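Local structure of AP205 bacteriophage COAT protein (Acinetobacter phage ap205, 5FS4) at residues B[58-63]-B[74-79]. The protein forms the capsid of a small single-stranded RNA phage, probably by assembling from dimers of this coat protein. The protein carries 2 engineered substitutions. Numbering follows the deposited sequence.
Sequences KRPAPK and MPNENQ
Strands 58-60 and 76-79 run antiparallel at the distal end of a beta hairpin, their axes 137° apart. Arg59 and Glu77 form the hydrogen-bonded pair: Arg59 N donates to Glu77 O, and Glu77 N reaches Arg59 O over 2.9 Å. Beyond the strand end, Ala61 N continues the pairing with a 3.0 Å bond to Pro75 O, lying nearly along the C=O axis. Between these bonds sits Pro60, whose nitrogen has no hydrogen; Asn76 OD1 lies 3.1 Å from Pro60 N without bonding, the amide running alongside the proline ring.

On the face carrying Arg59 and Glu77, Arg59 has CG anti to its backbone N (chi1 -175°) and then bends twice, bringing NE to Gln79 OE1 at 2.9 Å. This bond is almost straight at the hydrogen (177°) and lies in the guanidinium plane, although NE sits above the amide's carbonyl plane. On the other face, a water accepts from Asn78 ND2 and, weakly, from Lys58 NZ, while Asn78 OD1 bonds Ser80. Farther out, Met74 CE approaches Pro62 O at 3.4 Å and Ala61 CB at 4.2 Å.

Arg59 also bridges to Glu98 of the second subunit, whose Ser88 and Asn91 bind the Glu77 carboxylate and whose Thr94 OG1 is hydrogen-bonded to Gln79 NE2. The NE-OE1 bond, with the Tyr57 cation-pi contact, is therefore consistent with a guanidinium and an amide pre-set for the dimer interface.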
ATOM      1  N   LYS B  58       2.911  10.418 -11.954  1.00  9.90           N
ATOM      2  CA  LYS B  58       3.286  11.804 -12.070  1.00 10.96           C
ATOM      3  C   LYS B  58       2.055  12.631 -12.282  1.00  9.91           C
ATOM      4  O   LYS B  58       1.503  12.715 -13.386  1.00  9.83           O
ATOM      5  CB  LYS B  58       4.313  11.994 -13.189  1.00 12.06           C
ATOM      6  CG  LYS B  58       5.585  11.163 -12.956  1.00 14.77           C
ATOM      7  CD  LYS B  58       6.207  11.420 -11.552  1.00 17.43           C
ATOM      8  CE  LYS B  58       7.624  11.939 -11.642  1.00 21.66           C
ATOM      9  NZ  LYS B  58       8.498  10.771 -12.030  1.00 24.28           N
ATOM     10  N   ARG B  59       1.661  13.294 -11.201  1.00  9.84           N
ATOM     11  CA  ARG B  59       0.391  13.967 -11.131  1.00 10.38           C
ATOM     12  C   ARG B  59       0.543  15.478 -11.132  1.00  9.89           C
ATOM     13  O   ARG B  59       1.176  16.026 -10.243  1.00  8.74           O
ATOM     14  CB  ARG B  59      -0.291  13.527  -9.830  1.00 10.72           C
ATOM     15  CG  ARG B  59      -1.727  14.038  -9.584  1.00 11.41           C
ATOM     16  CD  ARG B  59      -2.784  13.403 -10.459  1.00 11.55           C
ATOM     17  NE  ARG B  59      -2.837  11.975 -10.293  1.00 11.18           N
ATOM     18  CZ  ARG B  59      -3.514  11.151 -11.072  1.00 11.67           C
ATOM     19  NH1 ARG B  59      -4.236  11.617 -12.062  1.00 12.76           N
ATOM     20  NH2 ARG B  59      -3.444   9.848 -10.849  1.00 12.11           N
ATOM     21  N   PRO B  60      -0.078  16.174 -12.119  1.00 11.20           N
ATOM     22  CA  PRO B  60      -0.076  17.631 -12.156  1.00 11.05           C
ATOM     23  C   PRO B  60      -0.509  18.226 -10.815  1.00 11.08           C
ATOM     24  O   PRO B  60      -1.503  17.804 -10.231  1.00 11.12           O
ATOM     25  CB  PRO B  60      -1.103  17.966 -13.277  1.00 10.64           C
ATOM     26  CG  PRO B  60      -1.193  16.743 -14.095  1.00 11.41           C
ATOM     27  CD  PRO B  60      -1.020  15.618 -13.119  1.00 10.88           C
ATOM     28  N   ALA B  61       0.268  19.178 -10.327  1.00 11.62           N
ATOM     29  CA  ALA B  61      -0.189  19.957  -9.210  1.00 11.92           C
ATOM     30  C   ALA B  61      -1.468  20.692  -9.626  1.00 13.11           C
ATOM     31  O   ALA B  61      -1.627  20.983 -10.817  1.00 13.98           O
ATOM     32  CB  ALA B  61       0.893  20.954  -8.790  1.00 12.10           C
ATOM     33  N   PRO B  62      -2.369  21.040  -8.667  1.00 13.10           N
ATOM     34  CA  PRO B  62      -3.576  21.794  -9.020  1.00 14.37           C
ATOM     35  C   PRO B  62      -3.255  23.187  -9.578  1.00 14.07           C
ATOM     36  O   PRO B  62      -2.280  23.774  -9.157  1.00 13.60           O
ATOM     37  CB  PRO B  62      -4.322  21.899  -7.668  1.00 14.15           C
ATOM     38  CG  PRO B  62      -3.786  20.774  -6.853  1.00 14.18           C
ATOM     39  CD  PRO B  62      -2.364  20.661  -7.243  1.00 13.52           C
ATOM     40  N   LYS B  63      -4.022  23.655 -10.560  1.00 15.89           N
ATOM     41  CA  LYS B  63      -3.819  24.987 -11.175  1.00 18.54           C
ATOM     42  C   LYS B  63      -4.278  26.025 -10.210  1.00 19.87           C
ATOM     43  O   LYS B  63      -5.275  25.817  -9.520  1.00 21.69           O
ATOM     44  CB  LYS B  63      -4.683  25.159 -12.427  1.00 19.70           C
ATOM     45  CG  LYS B  63      -4.330  24.231 -13.556  1.00 20.81           C
ATOM     46  CD  LYS B  63      -5.269  24.350 -14.742  1.00 23.18           C
ATOM     47  CE  LYS B  63      -5.698  22.961 -15.193  1.00 24.59           C
ATOM     48  NZ  LYS B  63      -6.202  22.930 -16.583  1.00 26.53           N
ATOM     49  N   MET B  74       0.543  22.838 -15.236  1.00 13.17           N
ATOM     50  CA  MET B  74       1.343  22.765 -13.987  1.00 12.71           C
ATOM     51  C   MET B  74       2.414  21.631 -14.012  1.00 12.63           C
ATOM     52  O   MET B  74       2.273  20.683 -14.759  1.00 11.31           O
ATOM     53  CB  MET B  74       0.385  22.626 -12.766  1.00 11.70           C
ATOM     54  CG  MET B  74      -0.519  23.867 -12.560  1.00 11.68           C
ATOM     55  SD  MET B  74       0.395  25.293 -11.975  1.00  8.25           S
ATOM     56  CE  MET B  74       0.690  24.848 -10.285  1.00 10.51           C
ATOM     57  N   PRO B  75       3.503  21.777 -13.257  1.00 12.67           N
ATOM     58  CA  PRO B  75       4.475  20.681 -13.152  1.00 12.70           C
ATOM     59  C   PRO B  75       3.878  19.485 -12.405  1.00 12.03           C
ATOM     60  O   PRO B  75       2.855  19.669 -11.706  1.00 10.71           O
ATOM     61  CB  PRO B  75       5.607  21.284 -12.327  1.00 14.00           C
ATOM     62  CG  PRO B  75       4.952  22.388 -11.561  1.00 14.69           C
ATOM     63  CD  PRO B  75       3.877  22.939 -12.439  1.00 14.35           C
ATOM     64  N   ASN B  76       4.532  18.322 -12.485  1.00 11.22           N
ATOM     65  CA  ASN B  76       4.022  17.125 -11.773  1.00 10.53           C
ATOM     66  C   ASN B  76       4.729  16.863 -10.474  1.00 10.60           C
ATOM     67  O   ASN B  76       5.927  17.044 -10.342  1.00  9.60           O
ATOM     68  CB  ASN B  76       4.130  15.863 -12.619  1.00 10.77           C
ATOM     69  CG  ASN B  76       3.402  15.982 -13.943  1.00 11.13           C
ATOM     70  OD1 ASN B  76       2.311  16.486 -14.011  1.00 11.05           O
ATOM     71  ND2 ASN B  76       3.994  15.460 -14.983  1.00 11.13           N
ATOM     72  N   GLU B  77       3.943  16.362  -9.545  1.00  9.52           N
ATOM     73  CA  GLU B  77       4.416  15.722  -8.338  1.00  9.55           C
ATOM     74  C   GLU B  77       4.546  14.265  -8.564  1.00  8.94           C
ATOM     75  O   GLU B  77       4.065  13.734  -9.537  1.00  8.49           O
ATOM     76  CB  GLU B  77       3.443  15.980  -7.153  1.00 10.08           C
ATOM     77  CG  GLU B  77       2.057  15.321  -7.217  1.00 10.40           C
ATOM     78  CD  GLU B  77       1.407  15.209  -5.842  1.00 10.98           C
ATOM     79  OE1 GLU B  77       2.135  15.026  -4.838  1.00  9.55           O
ATOM     80  OE2 GLU B  77       0.140  15.289  -5.763  1.00 12.35           O
ATOM     81  N   ASN B  78       5.225  13.612  -7.640  1.00  8.56           N
ATOM     82  CA  ASN B  78       5.342  12.176  -7.659  1.00  8.54           C
ATOM     83  C   ASN B  78       4.421  11.565  -6.568  1.00  7.84           C
ATOM     84  O   ASN B  78       4.618  11.809  -5.406  1.00  7.82           O
ATOM     85  CB  ASN B  78       6.819  11.788  -7.477  1.00  9.01           C
ATOM     86  CG  ASN B  78       7.028  10.302  -7.489  1.00  9.64           C
ATOM     87  OD1 ASN B  78       6.179   9.535  -6.971  1.00 11.00           O
ATOM     88  ND2 ASN B  78       8.057   9.855  -8.175  1.00  9.12           N
ATOM     89  N   GLN B  79       3.378  10.861  -6.996  1.00  7.57           N
ATOM     90  CA  GLN B  79       2.506  10.094  -6.124  1.00  7.46           C
ATOM     91  C   GLN B  79       3.076   8.693  -6.069  1.00  7.02           C
ATOM     92  O   GLN B  79       3.045   7.992  -7.079  1.00  7.13           O
ATOM     93  CB  GLN B  79       1.076  10.053  -6.702  1.00  7.49           C
ATOM     94  CG  GLN B  79       0.334  11.393  -6.581  1.00  7.44           C
ATOM     95  CD  GLN B  79      -1.084  11.342  -7.076  1.00  7.46           C
ATOM     96  OE1 GLN B  79      -1.374  10.722  -8.124  1.00  8.09           O
ATOM     97  NE2 GLN B  79      -1.986  12.046  -6.368  1.00  8.15           N
TER
HETATM   98  O   HOH W   1       9.934  11.863  -9.307  1.00 19.90           O